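Local coordinates for protein 5-carboxymethyl-2-hydroxymuconate semialdehyde dehydrogenase (Thermus thermophilus, PDB 2D4E) that probably catalyses the NAD-dependent oxidation of 5-carboxymethyl-2-hydroxymuconate semialdehyde to the corresponding carboxylate, as a tetrameric member of the aldehyde dehydrogenase family, at residues Gly164-Ile169 against Val242-Leu247; Leu265-Pro270 against Leu492-Asp497; Arg288-Val293 against Glu319-Lys324. One frame throughout, in Å; residues are numbered along the deposited sequence.

Overall arrangement
Following the chain from its N terminus, contact 1 closes a loop of 72 residues that holds strands 193-196 and 222-224, so that strands 166-169 and 244-248 become neighbours in the nucleotide-binding sheet. Contact 2 opens after that loop has closed. It joins the next strand of the same sheet, 267-271, to the end of helix 488-495 some 220 residues later, and backbone pairing of Leu245 with Arg267 links the two contacts directly. Contact 3 is nested inside this long loop, yet its centre lies about 41 Å from that of contact 2. It packs two helices on the seven-stranded sheet, across the centre of the chain from contacts 1 and 2.

Contact 1 (Gly164-Ile169 against Val242-Leu247); sequences GPVGII and VPLLTL. With NAD (nicotinamide-adenine-dinucleotide), chain K.
The two faces of the parallel strand pair carry different side chains: Val166, Ile168, Leu244 and Thr246 stand on one, Ile169, Leu245 and Leu247 on the other, and the other edge of strand 166-169 pairs with strand 193-196 (Val194, Lys196). Phe494 and Tyr495 of helix 488-495 lie over the face of Val166 and Thr246, while helix 229-238 lies against the face of Ile169 and Leu245.

The straightest backbone bond runs from Gly167 N to Leu244 O (2.7 Å, 176°). Gly167 O in turn accepts from Thr246 N, nearly along the C=O axis, and Ile169 N gives the next bond to Thr246 O. At the N-terminal end of the pair the bond from Leu244 N to Pro165 O is weak, and there the rings of Pro165 and Pro243 cross obliquely, CD to CD at 3.9 Å. Without a side chain on Gly167, Val242 CG1 comes tightly against Gly167 N (3.2 Å), and Leu245 CD2 also leans in.

Thr246 carries its hydroxyl in the crowded position between backbone N and carbonyl carbon (chi1 66°). OG1 therefore lies alongside Ile168, 3.4 Å from Ile168 CG2, while Thr246 CG2 swings across to Val166 CG1 at 3.7 Å. A water joins this hydroxyl to the strand opposite: it donates to Ile169 O (2.8 Å) and hydrogen-bonds to Thr246 OG1.

On the other face Ile169 CG2, anti to the backbone N, touches Leu247 CD1 and abuts the adenosine ribose of NAD, 3.5 Å from NAD C1B. The strand order, with 166-169 central, is that of an aldehyde dehydrogenase Rossmann domain. Ile169, with Leu247 CD1 beside it, thus gives the cofactor ribose an apolar contact, while polar partners elsewhere hold NAD, and the buried Thr246 hydroxyl has a water as hydrogen-bond partner.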
loop_
_atom_site.group_PDB
_atom_site.type_symbol
_atom_site.label_atom_id
_atom_site.label_comp_id
_atom_site.label_asym_id
_atom_site.label_seq_id
_atom_site.Cartn_x
_atom_site.Cartn_y
_atom_site.Cartn_z
ATOM N N GLY C 164 -20.801 -11.003 1.737
ATOM C CA GLY C 164 -22.061 -11.727 1.663
ATOM C C GLY C 164 -22.447 -12.171 0.260
ATOM O O GLY C 164 -21.775 -11.809 -0.703
ATOM N N PRO C 165 -23.532 -12.956 0.110
ATOM C CA PRO C 165 -23.986 -13.436 -1.200
ATOM C C PRO C 165 -24.053 -12.311 -2.240
ATOM O O PRO C 165 -24.462 -11.185 -1.935
ATOM C CB PRO C 165 -25.360 -14.029 -0.891
ATOM C CG PRO C 165 -25.177 -14.560 0.506
ATOM C CD PRO C 165 -24.418 -13.442 1.187
ATOM N N VAL C 166 -23.655 -12.627 -3.469
ATOM C CA VAL C 166 -23.649 -11.645 -4.542
ATOM C C VAL C 166 -24.586 -12.008 -5.689
ATOM O O VAL C 166 -24.514 -13.101 -6.243
ATOM C CB VAL C 166 -22.221 -11.467 -5.124
ATOM C CG1 VAL C 166 -22.207 -10.316 -6.147
ATOM C CG2 VAL C 166 -21.228 -11.198 -3.998
ATOM N N GLY C 167 -25.473 -11.078 -6.030
ATOM C CA GLY C 167 -26.387 -11.281 -7.135
ATOM C C GLY C 167 -25.680 -10.683 -8.336
ATOM O O GLY C 167 -25.420 -9.473 -8.365
ATOM N N ILE C 168 -25.360 -11.526 -9.313
ATOM C CA ILE C 168 -24.636 -11.102 -10.508
ATOM C C ILE C 168 -25.561 -11.073 -11.724
ATOM O O ILE C 168 -26.031 -12.114 -12.189
ATOM C CB ILE C 168 -23.425 -12.061 -10.742
ATOM C CG1 ILE C 168 -22.525 -12.032 -9.501
ATOM C CG2 ILE C 168 -22.635 -11.668 -11.990
ATOM C CD1 ILE C 168 -21.347 -12.993 -9.534
ATOM N N ILE C 169 -25.831 -9.867 -12.221
ATOM C CA ILE C 169 -26.719 -9.663 -13.369
ATOM C C ILE C 169 -25.892 -9.174 -14.569
ATOM O O ILE C 169 -25.324 -8.080 -14.547
ATOM C CB ILE C 169 -27.824 -8.654 -12.995
ATOM C CG1 ILE C 169 -28.523 -9.123 -11.713
ATOM C CG2 ILE C 169 -28.832 -8.543 -14.099
ATOM C CD1 ILE C 169 -29.568 -8.166 -11.180
ATOM N N VAL C 242 -29.658 -11.275 -0.456
ATOM C CA VAL C 242 -28.545 -11.012 -1.371
ATOM C C VAL C 242 -28.143 -9.546 -1.214
ATOM O O VAL C 242 -28.568 -8.680 -1.980
ATOM C CB VAL C 242 -28.954 -11.302 -2.835
ATOM C CG1 VAL C 242 -27.758 -11.107 -3.766
ATOM C CG2 VAL C 242 -29.488 -12.727 -2.944
ATOM N N PRO C 243 -27.293 -9.255 -0.214
ATOM C CA PRO C 243 -26.820 -7.899 0.084
ATOM C C PRO C 243 -25.977 -7.205 -0.978
ATOM O O PRO C 243 -25.969 -5.976 -1.051
ATOM C CB PRO C 243 -26.074 -8.085 1.403
ATOM C CG PRO C 243 -25.489 -9.459 1.253
ATOM C CD PRO C 243 -26.630 -10.250 0.652
ATOM N N LEU C 244 -25.276 -7.979 -1.801
ATOM C CA LEU C 244 -24.434 -7.406 -2.851
ATOM C C LEU C 244 -24.967 -7.683 -4.257
ATOM O O LEU C 244 -25.472 -8.773 -4.549
ATOM C CB LEU C 244 -23.002 -7.938 -2.730
ATOM C CG LEU C 244 -22.045 -7.203 -1.785
ATOM C CD1 LEU C 244 -22.594 -7.175 -0.350
ATOM C CD2 LEU C 244 -20.687 -7.894 -1.838
ATOM N N LEU C 245 -24.841 -6.688 -5.127
ATOM C CA LEU C 245 -25.316 -6.809 -6.497
ATOM C C LEU C 245 -24.332 -6.236 -7.501
ATOM O O LEU C 245 -23.889 -5.106 -7.346
ATOM C CB LEU C 245 -26.634 -6.051 -6.673
ATOM C CG LEU C 245 -27.896 -6.446 -5.914
ATOM C CD1 LEU C 245 -28.952 -5.380 -6.153
ATOM C CD2 LEU C 245 -28.396 -7.810 -6.376
ATOM N N THR C 246 -23.972 -7.011 -8.517
ATOM C CA THR C 246 -23.100 -6.478 -9.555
ATOM C C THR C 246 -24.010 -6.345 -10.768
ATOM O O THR C 246 -24.871 -7.191 -11.007
ATOM C CB THR C 246 -21.926 -7.424 -9.924
ATOM O OG1 THR C 246 -22.438 -8.610 -10.539
ATOM C CG2 THR C 246 -21.118 -7.800 -8.688
ATOM N N LEU C 247 -23.845 -5.271 -11.521
ATOM C CA LEU C 247 -24.656 -5.076 -12.703
ATOM C C LEU C 247 -23.799 -4.606 -13.853
ATOM O O LEU C 247 -23.017 -3.663 -13.729
ATOM C CB LEU C 247 -25.767 -4.055 -12.452
ATOM C CG LEU C 247 -26.524 -3.623 -13.716
ATOM C CD1 LEU C 247 -27.243 -4.819 -14.341
ATOM C CD2 LEU C 247 -27.521 -2.534 -13.364
HETATM P PA NAD K . -29.615 -4.623 -20.002
HETATM O O1A NAD K . -31.036 -4.525 -20.317
HETATM O O2A NAD K . -29.212 -3.675 -18.949
HETATM O O5B NAD K . -29.157 -6.094 -19.491
HETATM C C5B NAD K . -28.239 -6.359 -18.379
HETATM C C4B NAD K . -28.937 -7.289 -17.410
HETATM O O4B NAD K . -29.960 -6.470 -16.803
HETATM C C3B NAD K . -29.714 -8.462 -18.071
HETATM O O3B NAD K . -29.307 -9.725 -17.504
HETATM C C2B NAD K . -31.180 -8.090 -17.795
HETATM O O2B NAD K . -32.043 -9.241 -17.656
HETATM C C1B NAD K . -31.055 -7.265 -16.530
HETATM N N9A NAD K . -32.196 -6.394 -16.320
HETATM C C8A NAD K . -32.912 -5.644 -17.235
HETATM N N7A NAD K . -33.930 -4.942 -16.685
HETATM C C5A NAD K . -33.840 -5.278 -15.334
HETATM C C6A NAD K . -34.627 -4.878 -14.190
HETATM N N6A NAD K . -35.666 -4.044 -14.275
HETATM N N1A NAD K . -34.252 -5.413 -12.966
HETATM C C2A NAD K . -33.170 -6.284 -12.885
HETATM N N3A NAD K . -32.396 -6.706 -13.875
HETATM C C4A NAD K . -32.774 -6.171 -15.085
HETATM O O3 NAD K . -28.850 -4.405 -21.299
HETATM P PN NAD K . -27.863 -5.192 -22.259
HETATM O O1N NAD K . -28.471 -5.108 -23.604
HETATM O O2N NAD K . -27.644 -6.546 -21.725
HETATM O O5D NAD K . -26.737 -4.141 -22.100
HETATM C C5D NAD K . -25.673 -3.872 -22.980
HETATM C C4D NAD K . -25.111 -2.735 -22.186
HETATM O O4D NAD K . -24.170 -3.183 -21.185
HETATM C C3D NAD K . -24.489 -1.589 -22.972
HETATM O O3D NAD K . -24.990 -0.299 -22.568
HETATM C C2D NAD K . -23.005 -1.806 -22.682
HETATM O O2D NAD K . -22.271 -0.572 -22.828
HETATM C C1D NAD K . -23.048 -2.357 -21.274
HETATM N N1N NAD K . -21.831 -3.094 -20.898
HETATM C C2N NAD K . -21.027 -2.389 -20.015
HETATM C C3N NAD K . -19.851 -3.013 -19.624
HETATM C C7N NAD K . -18.869 -2.339 -18.677
HETATM O O7N NAD K . -17.857 -2.942 -18.368
HETATM N N7N NAD K . -19.123 -1.105 -18.207
HETATM C C4N NAD K . -19.484 -4.345 -20.126
HETATM C C5N NAD K . -20.410 -4.945 -21.027
HETATM C C6N NAD K . -21.586 -4.391 -21.455
HETATM O O HOH W 1 -22.786 -7.908 -13.295
#

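Contact 2 (Leu265-Pro270 against Leu492-Asp497); sequences LKRLSP and LDFYTD
Arg267 dominates the first shell. Its NH2 meets Asp497 OD1 at 2.5 Å in a salt bridge almost within the guanidinium plane, using the syn lone pair of the carboxylate. NH1 serves several acceptors: Phe494 O at 3.0 Å, approached from above the carbonyl plane, and, through weak bonds, Thr496 O and the same Asp497 OD1. The side chain leaves with CG anti to the backbone N and bends at chi3 (-46°), which brings the guanidinium round to the end of helix 488-495. Its positive charge probably offsets the partial negative charge of the carbonyls there.

Phe494 runs past Arg267 in the opposite direction, so that Arg267 CG lies 3.5 Å from Phe494 CE2. Ring and guanidinium planes stand nearly perpendicular, 85° apart. Over the centre of one ring face sits Ser269 CB, in a CH-pi contact 3.5 Å from the Phe494 centroid, while the hydroxyl of Ser269 is turned away to bond Arg182.

Farther out, Leu492 O is gripped twice by Thr496, from its N at 3.0 Å and from OG1 at 2.6 Å, which probably helps to hold the turn from helix into strand and hence the position of Asp497. Arg160 binds both Asp493 and Thr496, and Asp483 of the second subunit forms a salt bridge with Arg267 NE.

The whole joins the edge strand 267-271 of the Rossmann sheet to the root of strand 496-504, which pairs with 154-162 in the antiparallel arm that, as in related aldehyde dehydrogenases, probably serves oligomerisation.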
loop_
_atom_site.group_PDB
_atom_site.type_symbol
_atom_site.label_atom_id
_atom_site.label_comp_id
_atom_site.label_asym_id
_atom_site.label_seq_id
_atom_site.Cartn_x
_atom_site.Cartn_y
_atom_site.Cartn_z
ATOM N N LEU C 265 -30.940 -1.403 1.153
ATOM C CA LEU C 265 -29.645 -0.730 1.164
ATOM C C LEU C 265 -28.552 -1.654 0.636
ATOM O O LEU C 265 -27.510 -1.826 1.268
ATOM C CB LEU C 265 -29.308 -0.277 2.587
ATOM C CG LEU C 265 -30.225 0.816 3.144
ATOM C CD1 LEU C 265 -29.983 0.993 4.631
ATOM C CD2 LEU C 265 -29.977 2.119 2.394
ATOM N N LYS C 266 -28.795 -2.256 -0.521
ATOM C CA LYS C 266 -27.817 -3.161 -1.100
ATOM C C LYS C 266 -26.608 -2.426 -1.663
ATOM O O LYS C 266 -26.712 -1.282 -2.097
ATOM C CB LYS C 266 -28.468 -4.003 -2.198
ATOM C CG LYS C 266 -29.578 -4.898 -1.689
ATOM C CD LYS C 266 -29.971 -5.931 -2.716
ATOM C CE LYS C 266 -30.966 -6.927 -2.143
ATOM N NZ LYS C 266 -31.227 -8.003 -3.135
ATOM N N ARG C 267 -25.458 -3.091 -1.632
ATOM C CA ARG C 267 -24.224 -2.533 -2.168
ATOM C C ARG C 267 -24.211 -2.892 -3.654
ATOM O O ARG C 267 -24.382 -4.057 -4.017
ATOM C CB ARG C 267 -23.021 -3.157 -1.463
ATOM C CG ARG C 267 -21.679 -2.541 -1.819
ATOM C CD ARG C 267 -20.552 -3.215 -1.031
ATOM N NE ARG C 267 -20.914 -3.362 0.376
ATOM C CZ ARG C 267 -20.179 -3.994 1.285
ATOM N NH1 ARG C 267 -19.016 -4.544 0.951
ATOM N NH2 ARG C 267 -20.609 -4.073 2.538
ATOM N N LEU C 268 -23.998 -1.895 -4.507
ATOM C CA LEU C 268 -23.996 -2.108 -5.954
ATOM C C LEU C 268 -22.665 -1.765 -6.626
ATOM O O LEU C 268 -22.001 -0.793 -6.260
ATOM C CB LEU C 268 -25.131 -1.278 -6.579
ATOM C CG LEU C 268 -25.350 -1.242 -8.098
ATOM C CD1 LEU C 268 -25.557 -2.651 -8.653
ATOM C CD2 LEU C 268 -26.571 -0.382 -8.402
ATOM N N SER C 269 -22.287 -2.579 -7.611
ATOM C CA SER C 269 -21.057 -2.387 -8.375
ATOM C C SER C 269 -21.443 -2.375 -9.852
ATOM O O SER C 269 -21.263 -3.366 -10.564
ATOM C CB SER C 269 -20.081 -3.533 -8.104
ATOM O OG SER C 269 -18.917 -3.395 -8.895
ATOM N N PRO C 270 -21.968 -1.239 -10.336
ATOM C CA PRO C 270 -22.388 -1.123 -11.732
ATOM C C PRO C 270 -21.361 -0.714 -12.778
ATOM O O PRO C 270 -20.613 0.243 -12.599
ATOM C CB PRO C 270 -23.532 -0.117 -11.649
ATOM C CG PRO C 270 -23.002 0.859 -10.639
ATOM C CD PRO C 270 -22.369 -0.043 -9.568
ATOM N N LEU C 492 -11.660 -5.972 -4.096
ATOM C CA LEU C 492 -11.832 -6.227 -2.663
ATOM C C LEU C 492 -12.711 -5.215 -1.958
ATOM O O LEU C 492 -13.451 -5.565 -1.041
ATOM C CB LEU C 492 -10.483 -6.251 -1.946
ATOM C CG LEU C 492 -9.625 -7.512 -1.989
ATOM C CD1 LEU C 492 -8.325 -7.225 -1.251
ATOM C CD2 LEU C 492 -10.360 -8.682 -1.339
ATOM N N ASP C 493 -12.619 -3.956 -2.372
ATOM C CA ASP C 493 -13.406 -2.908 -1.743
ATOM C C ASP C 493 -14.899 -3.116 -1.857
ATOM O O ASP C 493 -15.668 -2.571 -1.064
ATOM C CB ASP C 493 -13.015 -1.547 -2.311
ATOM C CG ASP C 493 -11.815 -0.961 -1.601
ATOM O OD1 ASP C 493 -11.973 -0.561 -0.423
ATOM O OD2 ASP C 493 -10.720 -0.919 -2.212
ATOM N N PHE C 494 -15.317 -3.908 -2.837
ATOM C CA PHE C 494 -16.733 -4.178 -3.005
ATOM C C PHE C 494 -17.147 -5.515 -2.403
ATOM O O PHE C 494 -18.148 -5.589 -1.696
ATOM C CB PHE C 494 -17.125 -4.149 -4.487
ATOM C CG PHE C 494 -18.531 -4.629 -4.750
ATOM C CD1 PHE C 494 -18.766 -5.926 -5.201
ATOM C CD2 PHE C 494 -19.619 -3.791 -4.524
ATOM C CE1 PHE C 494 -20.069 -6.385 -5.425
ATOM C CE2 PHE C 494 -20.928 -4.235 -4.742
ATOM C CZ PHE C 494 -21.155 -5.539 -5.194
ATOM N N TYR C 495 -16.368 -6.559 -2.670
ATOM C CA TYR C 495 -16.694 -7.897 -2.190
ATOM C C TYR C 495 -16.396 -8.206 -0.727
ATOM O O TYR C 495 -16.826 -9.243 -0.226
ATOM C CB TYR C 495 -16.009 -8.950 -3.070
ATOM C CG TYR C 495 -16.423 -8.896 -4.530
ATOM C CD1 TYR C 495 -15.589 -8.319 -5.495
ATOM C CD2 TYR C 495 -17.659 -9.403 -4.943
ATOM C CE1 TYR C 495 -15.980 -8.251 -6.839
ATOM C CE2 TYR C 495 -18.059 -9.336 -6.280
ATOM C CZ TYR C 495 -17.218 -8.762 -7.217
ATOM O OH TYR C 495 -17.617 -8.694 -8.530
ATOM N N THR C 496 -15.670 -7.324 -0.043
ATOM C CA THR C 496 -15.348 -7.552 1.360
ATOM C C THR C 496 -15.659 -6.327 2.210
ATOM O O THR C 496 -15.892 -5.243 1.681
ATOM C CB THR C 496 -13.846 -7.912 1.556
ATOM O OG1 THR C 496 -13.028 -6.769 1.272
ATOM C CG2 THR C 496 -13.442 -9.055 0.639
ATOM N N ASP C 497 -15.675 -6.515 3.528
ATOM C CA ASP C 497 -15.937 -5.431 4.475
ATOM C C ASP C 497 -14.690 -5.165 5.306
ATOM O O ASP C 497 -14.039 -6.107 5.773
ATOM C CB ASP C 497 -17.061 -5.791 5.452
ATOM C CG ASP C 497 -18.418 -5.897 4.786
ATOM O OD1 ASP C 497 -18.715 -5.078 3.890
ATOM O OD2 ASP C 497 -19.193 -6.794 5.184
#

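Contact 3 (Arg288-Val293 against Glu319-Lys324)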
loop_
_atom_site.group_PDB
_atom_site.type_symbol
_atom_site.label_atom_id
_atom_site.label_comp_id
_atom_site.label_asym_id
_atom_site.label_seq_id
_atom_site.Cartn_x
_atom_site.Cartn_y
_atom_site.Cartn_z
ATOM N N ARG C 288 -1.013 3.580 -37.233
ATOM C CA ARG C 288 -1.434 2.825 -36.056
ATOM C C ARG C 288 -2.787 3.355 -35.579
ATOM O O ARG C 288 -3.668 2.583 -35.191
ATOM C CB ARG C 288 -0.403 2.962 -34.927
ATOM C CG ARG C 288 -0.741 2.140 -33.682
ATOM C CD ARG C 288 -0.026 2.651 -32.428
ATOM N NE ARG C 288 1.429 2.686 -32.570
ATOM C CZ ARG C 288 2.269 3.029 -31.595
ATOM N NH1 ARG C 288 1.803 3.357 -30.394
ATOM N NH2 ARG C 288 3.580 3.036 -31.818
ATOM N N ALA C 289 -2.943 4.677 -35.606
ATOM C CA ALA C 289 -4.191 5.302 -35.180
ATOM C C ALA C 289 -5.351 4.782 -36.029
ATOM O O ALA C 289 -6.425 4.495 -35.509
ATOM C CB ALA C 289 -4.091 6.823 -35.293
ATOM N N LEU C 290 -5.125 4.656 -37.336
ATOM C CA LEU C 290 -6.153 4.155 -38.241
ATOM C C LEU C 290 -6.522 2.716 -37.871
ATOM O O LEU C 290 -7.700 2.383 -37.731
ATOM C CB LEU C 290 -5.660 4.210 -39.694
ATOM C CG LEU C 290 -6.614 3.649 -40.758
ATOM C CD1 LEU C 290 -7.924 4.423 -40.727
ATOM C CD2 LEU C 290 -5.970 3.749 -42.144
ATOM N N ASP C 291 -5.518 1.860 -37.719
ATOM C CA ASP C 291 -5.780 0.473 -37.357
ATOM C C ASP C 291 -6.567 0.407 -36.059
ATOM O O ASP C 291 -7.548 -0.323 -35.959
ATOM C CB ASP C 291 -4.474 -0.297 -37.175
ATOM C CG ASP C 291 -3.831 -0.678 -38.487
ATOM O OD1 ASP C 291 -2.664 -1.109 -38.457
ATOM O OD2 ASP C 291 -4.487 -0.560 -39.543
ATOM N N ALA C 292 -6.129 1.180 -35.072
ATOM C CA ALA C 292 -6.766 1.196 -33.760
ATOM C C ALA C 292 -8.221 1.654 -33.736
ATOM O O ALA C 292 -9.076 0.953 -33.191
ATOM C CB ALA C 292 -5.947 2.045 -32.804
ATOM N N VAL C 293 -8.515 2.821 -34.311
ATOM C CA VAL C 293 -9.891 3.313 -34.295
ATOM C C VAL C 293 -10.825 2.436 -35.121
ATOM O O VAL C 293 -11.984 2.246 -34.757
ATOM C CB VAL C 293 -9.994 4.794 -34.772
ATOM C CG1 VAL C 293 -9.037 5.669 -33.956
ATOM C CG2 VAL C 293 -9.684 4.904 -36.258
ATOM N N GLU C 319 -10.358 15.387 -43.239
ATOM C CA GLU C 319 -10.727 14.858 -44.549
ATOM C C GLU C 319 -9.967 13.596 -44.940
ATOM O O GLU C 319 -10.568 12.587 -45.320
ATOM C CB GLU C 319 -10.521 15.930 -45.624
ATOM C CG GLU C 319 -11.799 16.294 -46.350
ATOM C CD GLU C 319 -12.911 16.692 -45.392
ATOM O OE1 GLU C 319 -12.826 17.785 -44.792
ATOM O OE2 GLU C 319 -13.869 15.907 -45.227
ATOM N N ASP C 320 -8.645 13.647 -44.845
ATOM C CA ASP C 320 -7.832 12.502 -45.222
ATOM C C ASP C 320 -7.984 11.299 -44.294
ATOM O O ASP C 320 -8.202 10.182 -44.756
ATOM C CB ASP C 320 -6.356 12.894 -45.281
ATOM C CG ASP C 320 -5.489 11.784 -45.846
ATOM O OD1 ASP C 320 -5.452 11.630 -47.086
ATOM O OD2 ASP C 320 -4.860 11.051 -45.050
ATOM N N PHE C 321 -7.861 11.526 -42.988
ATOM C CA PHE C 321 -7.951 10.434 -42.024
ATOM C C PHE C 321 -9.324 9.778 -42.021
ATOM O O PHE C 321 -9.434 8.555 -42.109
ATOM C CB PHE C 321 -7.625 10.928 -40.608
ATOM C CG PHE C 321 -7.492 9.818 -39.600
ATOM C CD1 PHE C 321 -6.334 9.042 -39.547
ATOM C CD2 PHE C 321 -8.541 9.522 -38.728
ATOM C CE1 PHE C 321 -6.223 7.983 -38.641
ATOM C CE2 PHE C 321 -8.443 8.467 -37.820
ATOM C CZ PHE C 321 -7.282 7.693 -37.774
ATOM N N VAL C 322 -10.369 10.592 -41.914
ATOM C CA VAL C 322 -11.724 10.061 -41.902
ATOM C C VAL C 322 -12.007 9.339 -43.211
ATOM O O VAL C 322 -12.702 8.323 -43.232
ATOM C CB VAL C 322 -12.752 11.179 -41.678
ATOM C CG1 VAL C 322 -14.177 10.626 -41.812
ATOM C CG2 VAL C 322 -12.546 11.776 -40.292
ATOM N N GLY C 323 -11.457 9.866 -44.302
ATOM C CA GLY C 323 -11.638 9.232 -45.592
ATOM C C GLY C 323 -11.046 7.836 -45.530
ATOM O O GLY C 323 -11.613 6.884 -46.078
ATOM N N LYS C 324 -9.906 7.703 -44.858
ATOM C CA LYS C 324 -9.270 6.397 -44.733
ATOM C C LYS C 324 -10.056 5.460 -43.820
ATOM O O LYS C 324 -10.043 4.246 -44.014
ATOM C CB LYS C 324 -7.830 6.554 -44.244
ATOM C CG LYS C 324 -6.897 6.985 -45.365
ATOM C CD LYS C 324 -5.552 7.450 -44.867
ATOM C CE LYS C 324 -4.736 7.986 -46.029
ATOM N NZ LYS C 324 -3.544 8.726 -45.554
#
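Helices 288-293 and 319-324 run in broadly the same direction, their axes crossing at -44° and separated by 10.7 Å at closest approach.

Phe321 spans the gap. With CG anti to the backbone N (chi1 -171°), its ring is thrust edge-on at the backbone of Ala289 and Leu290, where CE1 lies 3.7 Å from Leu290 N and CZ rests near the carbonyl carbon of Ala289. Ala289 CB also touches Phe321 CZ (4.1 Å). One turn on, Val293 reaches toward the ring tip to tip, its CG2 in the crowded position between N and carbonyl carbon and 4.0 Å from Phe321 CZ.

Leu290 also meets Lys324. Its CG is likewise anti to the backbone N, and both methyls rest on the backbone and CB of Lys324, the two side chains crossing at about a right angle: CD1 sits 3.9 Å from Lys324 C, and CD2 is 4.0 Å from Lys324 CB. Beyond CG the lysine runs extended away from the interface, back along its own helix, and NZ ends in a salt bridge 2.7 Å from Asp320 OD2. Between the two segments the side-chain contacts are apolar; one turn beyond, Arg328 forms a salt bridge with Asp291.

In the catalytic domain of the aldehyde dehydrogenase fold, helix 286-298 forms the crossover between parallel strands 277-280 and 310-314, and helix 315-331 follows directly. Phe321 rests on Val280 and Val313, and Val293 and Ala289 pack on Val280 and on Phe442 of strand 438-442.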